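Local coordinates for translocator protein bipD (Burkholderia pseudomallei, PDB 3NFT) that is required for invasion of epithelial cells and survival within host cells, and probably regulates type III secretion of the effectors BipB and BipC, at residues V38-L47 with V269-D280; K171-K181 with L235-T244. One frame throughout, in Å; residues are numbered along the deposited sequence.

Contact 1. Residues V38-L47 with V269-D280; sequences VDRRVPEQKL and VEKYSHQNSNFD
Helix 41-56 of the N-terminal region packs antiparallel on helix 244-295, mostly predicted coiled coil, and Arg-40, Glu-44 and Asn-276 form the polar centre. The axes of the short helical segments approach to 10.6 Å at 175°. Arg-40 grips Glu-44 side-on, NE to OE2 at 2.8 Å and NH2 to OE1 at 3.0 Å. Across the contact Asn-276 ND2 donates to the anti lone pair of Glu-44 OE2 (2.9 Å, 163° at the hydrogen), with amide and carboxylate nearly coplanar. With CG between backbone N and carbonyl carbon (chi1 59°) and a bend at chi3, Arg-40 sets one guanidinium face against Ser-273 O, which lies 3.2 Å above the guanidinium plane toward its rim, angled too poorly for a hydrogen bond. Two waters tie Arg-40 to Asp-280 OD1, through its backbone N and through NH1. On the apolar side Leu-47 CD1 meets Tyr-272 CE2 at 3.6 Å, the side chains crossing at about a right angle, and Pro-43 CB sits at the ring edge, 3.5 Å from Tyr-272 OH. Three N-H donors, two on OE2 and one on OE1, restrict rotation of the Glu-44 carboxylate and probably favour its charged form.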
loop_
_atom_site.group_PDB
_atom_site.type_symbol
_atom_site.label_atom_id
_atom_site.label_comp_id
_atom_site.label_asym_id
_atom_site.label_seq_id
_atom_site.Cartn_x
_atom_site.Cartn_y
_atom_site.Cartn_z
ATOM N N VAL A 38 -14.607 -18.107 -5.000
ATOM C CA VAL A 38 -13.544 -17.862 -5.984
ATOM C C VAL A 38 -12.796 -19.170 -6.320
ATOM O O VAL A 38 -12.217 -19.794 -5.447
ATOM C CB VAL A 38 -12.560 -16.795 -5.444
ATOM C CG1 VAL A 38 -11.411 -16.532 -6.437
ATOM C CG2 VAL A 38 -13.307 -15.482 -5.153
ATOM N N ASP A 39 -12.831 -19.572 -7.590
ATOM C CA ASP A 39 -12.142 -20.762 -8.063
ATOM C C ASP A 39 -11.568 -20.492 -9.435
ATOM O O ASP A 39 -12.276 -20.564 -10.433
ATOM C CB ASP A 39 -13.093 -21.960 -8.109
ATOM C CG ASP A 39 -12.381 -23.266 -8.445
ATOM O OD1 ASP A 39 -13.041 -24.322 -8.370
ATOM O OD2 ASP A 39 -11.186 -23.264 -8.816
ATOM N N ARG A 40 -10.274 -20.176 -9.474
ATOM C CA ARG A 40 -9.624 -19.831 -10.721
ATOM C C ARG A 40 -9.597 -20.945 -11.738
ATOM O O ARG A 40 -9.406 -20.709 -12.922
ATOM C CB ARG A 40 -8.195 -19.344 -10.475
ATOM C CG ARG A 40 -7.288 -20.367 -9.769
ATOM C CD ARG A 40 -5.877 -19.860 -9.553
ATOM N NE ARG A 40 -5.106 -20.035 -10.759
ATOM C CZ ARG A 40 -3.819 -20.370 -10.838
ATOM N NH1 ARG A 40 -3.061 -20.569 -9.745
ATOM N NH2 ARG A 40 -3.291 -20.558 -12.030
ATOM N N ARG A 41 -9.713 -22.193 -11.272
ATOM C CA ARG A 41 -9.693 -23.322 -12.179
ATOM C C ARG A 41 -10.851 -23.272 -13.195
ATOM O O ARG A 41 -10.734 -23.787 -14.300
ATOM C CB ARG A 41 -9.737 -24.654 -11.386
ATOM C CG ARG A 41 -8.564 -24.854 -10.393
ATOM C CD ARG A 41 -8.735 -26.073 -9.452
ATOM N NE ARG A 41 -10.041 -26.005 -8.831
ATOM C CZ ARG A 41 -10.607 -27.005 -8.173
ATOM N NH1 ARG A 41 -9.950 -28.147 -8.018
ATOM N NH2 ARG A 41 -11.826 -26.862 -7.685
ATOM N N VAL A 42 -11.975 -22.669 -12.814
ATOM C CA VAL A 42 -13.130 -22.603 -13.676
ATOM C C VAL A 42 -12.875 -21.783 -14.959
ATOM O O VAL A 42 -12.956 -22.343 -16.055
ATOM C CB VAL A 42 -14.363 -22.098 -12.907
ATOM C CG1 VAL A 42 -15.542 -21.888 -13.809
ATOM C CG2 VAL A 42 -14.758 -23.100 -11.796
ATOM N N PRO A 43 -12.569 -20.468 -14.834
ATOM C CA PRO A 43 -12.260 -19.772 -16.086
ATOM C C PRO A 43 -11.038 -20.279 -16.804
ATOM O O PRO A 43 -11.033 -20.326 -18.033
ATOM C CB PRO A 43 -12.046 -18.337 -15.625
ATOM C CG PRO A 43 -11.612 -18.448 -14.219
ATOM C CD PRO A 43 -12.454 -19.573 -13.681
ATOM N N GLU A 44 -10.032 -20.756 -16.062
ATOM C CA GLU A 44 -8.833 -21.239 -16.702
ATOM C C GLU A 44 -9.104 -22.523 -17.525
ATOM O O GLU A 44 -8.624 -22.661 -18.639
ATOM C CB GLU A 44 -7.703 -21.424 -15.689
ATOM C CG GLU A 44 -7.201 -20.086 -15.204
ATOM C CD GLU A 44 -6.170 -20.155 -14.107
ATOM O OE1 GLU A 44 -5.394 -21.154 -14.049
ATOM O OE2 GLU A 44 -6.141 -19.226 -13.281
ATOM N N GLN A 45 -9.939 -23.420 -17.009
ATOM C CA GLN A 45 -10.308 -24.605 -17.775
ATOM C C GLN A 45 -11.211 -24.283 -18.967
ATOM O O GLN A 45 -11.068 -24.865 -20.027
ATOM C CB GLN A 45 -10.928 -25.716 -16.925
ATOM C CG GLN A 45 -11.826 -26.736 -17.650
ATOM C CD GLN A 45 -12.762 -27.512 -16.818
ATOM O OE1 GLN A 45 -13.794 -26.995 -16.377
ATOM N NE2 GLN A 45 -12.465 -28.799 -16.663
ATOM N N LYS A 46 -12.116 -23.310 -18.811
ATOM C CA LYS A 46 -12.972 -22.954 -19.932
ATOM C C LYS A 46 -12.118 -22.307 -21.058
ATOM O O LYS A 46 -12.342 -22.576 -22.243
ATOM C CB LYS A 46 -14.079 -22.009 -19.495
ATOM C CG LYS A 46 -15.048 -22.596 -18.470
ATOM C CD LYS A 46 -15.871 -23.697 -18.970
ATOM C CE LYS A 46 -16.893 -24.123 -17.892
ATOM N NZ LYS A 46 -17.642 -25.267 -18.423
ATOM N N LEU A 47 -11.134 -21.513 -20.673
ATOM C CA LEU A 47 -10.183 -20.983 -21.664
ATOM C C LEU A 47 -9.381 -22.083 -22.348
ATOM O O LEU A 47 -9.213 -22.091 -23.562
ATOM C CB LEU A 47 -9.259 -19.948 -21.043
ATOM C CG LEU A 47 -9.935 -18.627 -20.687
ATOM C CD1 LEU A 47 -9.117 -17.842 -19.655
ATOM C CD2 LEU A 47 -10.142 -17.823 -21.981
ATOM N N VAL A 269 -3.312 -16.473 -21.952
ATOM C CA VAL A 269 -4.048 -17.252 -20.953
ATOM C C VAL A 269 -3.093 -17.663 -19.820
ATOM O O VAL A 269 -3.470 -17.717 -18.652
ATOM C CB VAL A 269 -4.753 -18.456 -21.603
ATOM C CG1 VAL A 269 -5.249 -19.442 -20.563
ATOM C CG2 VAL A 269 -5.912 -17.991 -22.471
ATOM N N GLU A 270 -1.854 -17.960 -20.148
ATOM C CA GLU A 270 -0.856 -18.256 -19.099
ATOM C C GLU A 270 -0.594 -17.045 -18.205
ATOM O O GLU A 270 -0.428 -17.158 -16.998
ATOM C CB GLU A 270 0.435 -18.754 -19.743
ATOM C CG GLU A 270 0.323 -20.165 -20.276
ATOM C CD GLU A 270 1.448 -20.573 -21.197
ATOM O OE1 GLU A 270 2.408 -19.785 -21.404
ATOM O OE2 GLU A 270 1.361 -21.700 -21.731
ATOM N N LYS A 271 -0.569 -15.851 -18.798
ATOM C CA LYS A 271 -0.363 -14.647 -18.033
ATOM C C LYS A 271 -1.585 -14.362 -17.158
ATOM O O LYS A 271 -1.435 -13.927 -16.020
ATOM C CB LYS A 271 -0.068 -13.481 -18.967
ATOM C CG LYS A 271 1.204 -13.647 -19.740
ATOM C CD LYS A 271 1.354 -12.526 -20.718
ATOM C CE LYS A 271 2.685 -12.589 -21.407
ATOM N NZ LYS A 271 2.653 -11.689 -22.596
ATOM N N TYR A 272 -2.789 -14.631 -17.683
ATOM C CA TYR A 272 -4.023 -14.495 -16.925
ATOM C C TYR A 272 -4.005 -15.463 -15.718
ATOM O O TYR A 272 -4.386 -15.098 -14.619
ATOM C CB TYR A 272 -5.198 -14.786 -17.845
ATOM C CG TYR A 272 -6.514 -14.926 -17.158
ATOM C CD1 TYR A 272 -7.128 -13.843 -16.522
ATOM C CD2 TYR A 272 -7.177 -16.148 -17.136
ATOM C CE1 TYR A 272 -8.360 -13.994 -15.876
ATOM C CE2 TYR A 272 -8.407 -16.289 -16.509
ATOM C CZ TYR A 272 -8.999 -15.215 -15.889
ATOM O OH TYR A 272 -10.202 -15.358 -15.231
ATOM N N SER A 273 -3.563 -16.690 -15.945
ATOM C CA SER A 273 -3.425 -17.662 -14.858
ATOM C C SER A 273 -2.469 -17.174 -13.760
ATOM O O SER A 273 -2.724 -17.369 -12.574
ATOM C CB SER A 273 -2.973 -19.005 -15.426
ATOM O OG SER A 273 -3.940 -19.492 -16.339
ATOM N N HIS A 274 -1.368 -16.543 -14.158
ATOM C CA HIS A 274 -0.451 -15.913 -13.209
ATOM C C HIS A 274 -1.136 -14.793 -12.414
ATOM O O HIS A 274 -0.963 -14.691 -11.193
ATOM C CB HIS A 274 0.824 -15.405 -13.895
ATOM C CG HIS A 274 1.764 -14.720 -12.961
ATOM N ND1 HIS A 274 1.904 -13.347 -12.922
ATOM C CD2 HIS A 274 2.587 -15.212 -12.005
ATOM C CE1 HIS A 274 2.797 -13.028 -12.002
ATOM N NE2 HIS A 274 3.220 -14.140 -11.427
ATOM N N GLN A 275 -1.950 -13.978 -13.079
ATOM C CA GLN A 275 -2.737 -12.974 -12.394
ATOM C C GLN A 275 -3.687 -13.603 -11.377
ATOM O O GLN A 275 -3.814 -13.097 -10.278
ATOM C CB GLN A 275 -3.513 -12.078 -13.397
ATOM C CG GLN A 275 -4.863 -11.486 -12.950
ATOM C CD GLN A 275 -4.761 -10.512 -11.808
ATOM O OE1 GLN A 275 -3.690 -9.913 -11.561
ATOM N NE2 GLN A 275 -5.881 -10.324 -11.094
ATOM N N ASN A 276 -4.343 -14.696 -11.749
ATOM C CA ASN A 276 -5.244 -15.370 -10.828
ATOM C C ASN A 276 -4.500 -15.939 -9.625
ATOM O O ASN A 276 -5.007 -15.906 -8.527
ATOM C CB ASN A 276 -6.005 -16.474 -11.542
ATOM C CG ASN A 276 -7.162 -15.941 -12.379
ATOM O OD1 ASN A 276 -7.654 -14.828 -12.144
ATOM N ND2 ASN A 276 -7.678 -16.783 -13.287
ATOM N N SER A 277 -3.298 -16.472 -9.846
ATOM C CA SER A 277 -2.422 -16.904 -8.758
ATOM C C SER A 277 -2.055 -15.729 -7.853
ATOM O O SER A 277 -2.139 -15.828 -6.628
ATOM C CB SER A 277 -1.179 -17.599 -9.321
ATOM O OG SER A 277 -0.285 -17.955 -8.282
ATOM N N ASN A 278 -1.673 -14.593 -8.462
ATOM C CA ASN A 278 -1.404 -13.369 -7.700
ATOM C C ASN A 278 -2.612 -12.919 -6.863
ATOM O O ASN A 278 -2.455 -12.462 -5.725
ATOM C CB ASN A 278 -0.956 -12.230 -8.622
ATOM C CG ASN A 278 0.506 -12.347 -9.044
ATOM O OD1 ASN A 278 1.268 -13.148 -8.485
ATOM N ND2 ASN A 278 0.927 -11.500 -9.997
ATOM N N PHE A 279 -3.820 -13.058 -7.406
ATOM C CA PHE A 279 -5.007 -12.699 -6.657
ATOM C C PHE A 279 -5.162 -13.598 -5.422
ATOM O O PHE A 279 -5.382 -13.121 -4.315
ATOM C CB PHE A 279 -6.287 -12.788 -7.485
ATOM C CG PHE A 279 -7.514 -12.548 -6.670
ATOM C CD1 PHE A 279 -8.008 -11.260 -6.477
ATOM C CD2 PHE A 279 -8.174 -13.605 -6.057
ATOM C CE1 PHE A 279 -9.132 -11.031 -5.700
ATOM C CE2 PHE A 279 -9.316 -13.360 -5.274
ATOM C CZ PHE A 279 -9.765 -12.077 -5.084
ATOM N N ASP A 280 -5.037 -14.896 -5.637
ATOM C CA ASP A 280 -5.138 -15.839 -4.522
ATOM C C ASP A 280 -4.110 -15.504 -3.430
ATOM O O ASP A 280 -4.429 -15.521 -2.232
ATOM C CB ASP A 280 -4.969 -17.257 -5.033
ATOM C CG ASP A 280 -6.164 -17.737 -5.841
ATOM O OD1 ASP A 280 -6.118 -18.892 -6.329
ATOM O OD2 ASP A 280 -7.171 -16.994 -5.962
HETATM O O HOH W 1 -8.878 -19.580 -6.955
HETATM O O HOH W 2 -3.747 -19.703 -7.015
#

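Contact 2. Residues K171-K181 with L235-T244; sequences KNMKIDGGKIK and LPPDGTVWDT
Ile-175 lies opposite Thr-240 in the antiparallel pairing of strands 172-175 and 240-243, and its side chain shares a sheet face with those of Thr-240 and Trp-242. From CB the chain forks: CG1 stands anti to the backbone N (chi1 -179°), leaving CG2 between N and the carbonyl carbon. Ile-175 CG2 thereby reaches Pro-236 CG at 3.5 Å and Thr-240 CB at 3.8 Å, and lies over one face of the Trp-242 ring, 3.9 Å above its plane. The other branch ends at Ile-175 CD1, 3.9 Å from Leu-235 CD2. Leu-235 presses CD1 against Ile-180 CG2 at 3.4 Å, tighter than usual for two carbons. Hydrogen-bonded pairs set this register: Ile-175 with Thr-240 and Met-173 with Trp-242 each exchange N-H and C=O in both directions. Past the strand, Asp-176 OD2 accepts from Gly-239 N (2.8 Å) in the type II turn 237-240, while Asp-238 OD2 accepts from Lys-179 N (2.9 Å) in the first turn of helix 177-189. The two reciprocal bonds thus join the turn to the helix start. Asp-176 OD2 and Asp-238 OD2 lie 4.1 Å apart, a likely repulsion that the backbone N-H donors probably offset.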
loop_
_atom_site.group_PDB
_atom_site.type_symbol
_atom_site.label_atom_id
_atom_site.label_comp_id
_atom_site.label_asym_id
_atom_site.label_seq_id
_atom_site.Cartn_x
_atom_site.Cartn_y
_atom_site.Cartn_z
ATOM N N LYS A 171 -9.002 -34.977 -58.555
ATOM C CA LYS A 171 -7.725 -34.717 -57.901
ATOM C C LYS A 171 -7.454 -33.245 -57.566
ATOM O O LYS A 171 -6.375 -32.915 -57.066
ATOM C CB LYS A 171 -6.572 -35.285 -58.745
ATOM C CG LYS A 171 -6.924 -35.624 -60.203
ATOM C CD LYS A 171 -7.261 -34.384 -61.063
ATOM C CE LYS A 171 -7.875 -34.815 -62.394
ATOM N NZ LYS A 171 -8.277 -33.681 -63.281
ATOM N N ASN A 172 -8.423 -32.368 -57.818
ATOM C CA ASN A 172 -8.217 -30.937 -57.598
ATOM C C ASN A 172 -9.124 -30.392 -56.508
ATOM O O ASN A 172 -10.049 -31.071 -56.049
ATOM C CB ASN A 172 -8.424 -30.159 -58.901
ATOM C CG ASN A 172 -7.434 -30.556 -60.009
ATOM O OD1 ASN A 172 -7.831 -30.762 -61.157
ATOM N ND2 ASN A 172 -6.162 -30.641 -59.677
ATOM N N MET A 173 -8.796 -29.196 -56.031
ATOM C CA MET A 173 -9.564 -28.450 -55.044
ATOM C C MET A 173 -9.947 -27.118 -55.675
ATOM O O MET A 173 -9.164 -26.525 -56.421
ATOM C CB MET A 173 -8.732 -28.168 -53.800
ATOM C CG MET A 173 -8.218 -29.397 -53.095
ATOM S SD MET A 173 -9.544 -30.332 -52.312
ATOM C CE MET A 173 -9.803 -29.501 -50.768
ATOM N N LYS A 174 -11.149 -26.659 -55.404
ATOM C CA LYS A 174 -11.587 -25.336 -55.805
ATOM C C LYS A 174 -11.654 -24.471 -54.571
ATOM O O LYS A 174 -12.226 -24.860 -53.538
ATOM C CB LYS A 174 -12.936 -25.382 -56.512
ATOM C CG LYS A 174 -13.498 -24.036 -56.914
ATOM C CD LYS A 174 -14.891 -24.171 -57.525
ATOM C CE LYS A 174 -15.517 -22.827 -57.856
ATOM N NZ LYS A 174 -16.810 -22.987 -58.609
ATOM N N ILE A 175 -11.093 -23.266 -54.668
ATOM C CA ILE A 175 -11.115 -22.320 -53.589
ATOM C C ILE A 175 -11.609 -20.966 -54.068
ATOM O O ILE A 175 -11.013 -20.338 -54.969
ATOM C CB ILE A 175 -9.724 -22.232 -52.860
ATOM C CG1 ILE A 175 -9.752 -21.242 -51.712
ATOM C CG2 ILE A 175 -8.603 -21.953 -53.818
ATOM C CD1 ILE A 175 -8.659 -21.510 -50.661
ATOM N N ASP A 176 -12.732 -20.526 -53.498
ATOM C CA ASP A 176 -13.268 -19.216 -53.818
ATOM C C ASP A 176 -12.624 -18.218 -52.886
ATOM O O ASP A 176 -13.197 -17.775 -51.892
ATOM C CB ASP A 176 -14.792 -19.173 -53.754
ATOM C CG ASP A 176 -15.459 -19.636 -55.030
ATOM O OD1 ASP A 176 -16.652 -20.022 -54.935
ATOM O OD2 ASP A 176 -14.838 -19.584 -56.141
ATOM N N GLY A 177 -11.387 -17.859 -53.238
ATOM C CA GLY A 177 -10.569 -17.096 -52.338
ATOM C C GLY A 177 -10.954 -15.650 -52.136
ATOM O O GLY A 177 -10.660 -15.068 -51.097
ATOM N N GLY A 178 -11.574 -15.044 -53.153
ATOM C CA GLY A 178 -12.097 -13.682 -52.972
ATOM C C GLY A 178 -13.175 -13.582 -51.906
ATOM O O GLY A 178 -13.172 -12.663 -51.089
ATOM N N LYS A 179 -14.067 -14.566 -51.880
ATOM C CA LYS A 179 -15.108 -14.608 -50.878
ATOM C C LYS A 179 -14.459 -14.752 -49.500
ATOM O O LYS A 179 -14.896 -14.132 -48.522
ATOM C CB LYS A 179 -16.053 -15.776 -51.132
ATOM C CG LYS A 179 -16.827 -15.677 -52.445
ATOM C CD LYS A 179 -17.687 -14.455 -52.481
ATOM C CE LYS A 179 -18.459 -14.379 -53.774
ATOM N NZ LYS A 179 -18.968 -15.718 -54.159
ATOM N N ILE A 180 -13.403 -15.570 -49.442
ATOM C CA ILE A 180 -12.712 -15.798 -48.170
ATOM C C ILE A 180 -11.991 -14.531 -47.706
ATOM O O ILE A 180 -12.034 -14.183 -46.535
ATOM C CB ILE A 180 -11.749 -16.987 -48.244
ATOM C CG1 ILE A 180 -12.526 -18.264 -48.586
ATOM C CG2 ILE A 180 -10.999 -17.184 -46.929
ATOM C CD1 ILE A 180 -11.701 -19.495 -48.825
ATOM N N LYS A 181 -11.396 -13.785 -48.646
ATOM C CA LYS A 181 -10.747 -12.526 -48.284
ATOM C C LYS A 181 -11.726 -11.573 -47.643
ATOM O O LYS A 181 -11.391 -10.907 -46.668
ATOM C CB LYS A 181 -10.156 -11.870 -49.525
ATOM C CG LYS A 181 -8.963 -12.550 -50.098
ATOM C CD LYS A 181 -8.582 -11.938 -51.455
ATOM C CE LYS A 181 -7.692 -12.833 -52.275
ATOM N NZ LYS A 181 -7.299 -12.166 -53.565
ATOM N N LEU A 235 -4.455 -15.760 -49.971
ATOM C CA LEU A 235 -5.550 -16.365 -50.723
ATOM C C LEU A 235 -5.488 -16.029 -52.207
ATOM O O LEU A 235 -5.130 -14.898 -52.590
ATOM C CB LEU A 235 -6.878 -15.903 -50.179
ATOM C CG LEU A 235 -7.220 -16.551 -48.837
ATOM C CD1 LEU A 235 -8.157 -15.664 -48.061
ATOM C CD2 LEU A 235 -7.768 -17.999 -49.092
ATOM N N PRO A 236 -5.857 -16.995 -53.054
ATOM C CA PRO A 236 -6.048 -16.748 -54.482
ATOM C C PRO A 236 -7.417 -16.126 -54.695
ATOM O O PRO A 236 -8.194 -15.973 -53.746
ATOM C CB PRO A 236 -5.991 -18.155 -55.061
ATOM C CG PRO A 236 -6.739 -18.951 -54.024
ATOM C CD PRO A 236 -6.296 -18.360 -52.697
ATOM N N PRO A 237 -7.745 -15.789 -55.944
ATOM C CA PRO A 237 -9.061 -15.205 -56.248
ATOM C C PRO A 237 -10.182 -16.239 -56.344
ATOM O O PRO A 237 -9.896 -17.434 -56.251
ATOM C CB PRO A 237 -8.823 -14.512 -57.600
ATOM C CG PRO A 237 -7.798 -15.298 -58.166
ATOM C CD PRO A 237 -6.847 -15.728 -57.100
ATOM N N ASP A 238 -11.424 -15.793 -56.460
ATOM C CA ASP A 238 -12.523 -16.733 -56.718
ATOM C C ASP A 238 -12.267 -17.630 -57.933
ATOM O O ASP A 238 -11.565 -17.263 -58.893
ATOM C CB ASP A 238 -13.864 -16.022 -56.860
ATOM C CG ASP A 238 -14.383 -15.462 -55.572
ATOM O OD1 ASP A 238 -15.304 -14.588 -55.623
ATOM O OD2 ASP A 238 -13.919 -15.902 -54.495
ATOM N N GLY A 239 -12.819 -18.847 -57.871
ATOM C CA GLY A 239 -12.735 -19.778 -58.950
ATOM C C GLY A 239 -11.429 -20.512 -59.136
ATOM O O GLY A 239 -11.230 -21.203 -60.153
ATOM N N THR A 240 -10.526 -20.369 -58.180
ATOM C CA THR A 240 -9.204 -20.967 -58.292
ATOM C C THR A 240 -9.279 -22.469 -58.171
ATOM O O THR A 240 -9.916 -22.994 -57.255
ATOM C CB THR A 240 -8.257 -20.407 -57.234
ATOM O OG1 THR A 240 -8.005 -19.025 -57.547
ATOM C CG2 THR A 240 -6.919 -21.182 -57.196
ATOM N N VAL A 241 -8.665 -23.147 -59.117
ATOM C CA VAL A 241 -8.584 -24.593 -59.115
ATOM C C VAL A 241 -7.128 -24.994 -58.939
ATOM O O VAL A 241 -6.255 -24.649 -59.754
ATOM C CB VAL A 241 -9.195 -25.218 -60.374
ATOM C CG1 VAL A 241 -8.986 -26.733 -60.349
ATOM C CG2 VAL A 241 -10.677 -24.889 -60.461
ATOM N N TRP A 242 -6.855 -25.692 -57.844
ATOM C CA TRP A 242 -5.497 -26.127 -57.512
ATOM C C TRP A 242 -5.408 -27.649 -57.440
ATOM O O TRP A 242 -6.310 -28.318 -56.916
ATOM C CB TRP A 242 -5.066 -25.580 -56.157
ATOM C CG TRP A 242 -4.538 -24.184 -56.117
ATOM C CD1 TRP A 242 -3.952 -23.496 -57.144
ATOM C CD2 TRP A 242 -4.455 -23.335 -54.966
ATOM N NE1 TRP A 242 -3.547 -22.252 -56.698
ATOM C CE2 TRP A 242 -3.841 -22.138 -55.363
ATOM C CE3 TRP A 242 -4.876 -23.457 -53.638
ATOM C CZ2 TRP A 242 -3.646 -21.068 -54.477
ATOM C CZ3 TRP A 242 -4.675 -22.401 -52.774
ATOM C CH2 TRP A 242 -4.043 -21.231 -53.191
ATOM N N ASP A 243 -4.287 -28.180 -57.900
ATOM C CA ASP A 243 -3.940 -29.555 -57.612
ATOM C C ASP A 243 -3.766 -29.697 -56.108
ATOM O O ASP A 243 -3.523 -28.713 -55.379
ATOM C CB ASP A 243 -2.659 -29.962 -58.337
ATOM C CG ASP A 243 -1.488 -29.064 -57.994
ATOM O OD1 ASP A 243 -1.507 -27.862 -58.391
ATOM O OD2 ASP A 243 -0.556 -29.538 -57.322
ATOM N N THR A 244 -3.879 -30.931 -55.636
ATOM C CA THR A 244 -3.784 -31.171 -54.217
ATOM C C THR A 244 -2.493 -30.615 -53.621
ATOM O O THR A 244 -2.518 -30.015 -52.540
ATOM C CB THR A 244 -3.908 -32.662 -53.923
ATOM O OG1 THR A 244 -5.182 -33.103 -54.381
ATOM C CG2 THR A 244 -3.758 -32.883 -52.430
HETATM O O HOH W 3 -3.843 -33.402 -57.589
HETATM O O HOH W 4 -5.354 -13.496 -54.987
#

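In the fold
From the N terminus, the chain passes through 38-47 into helix 41-56 and meets 269-280 only after 221 residues, so contact 1 closes the longer loop. Within it, after helices 76-103 and 121-160, contact 2 joins 171-181 to 235-244 across 53 residues; the two nest without crossing. Contact 2 adds strand 240-243 beside 172-175, and helix 244-295 follows directly, carrying the chain to contact 1. The centres lie 42 Å apart. Contact 1 thus joins the N-terminal region, an intramolecular chaperone against premature oligomerization, to the coiled coil, whereas contact 2 closes the excursion that holds the rest of helix 177-189, helices 202-209 and 226-233 and the small sheet of 193-195, 220-223 and 213-215.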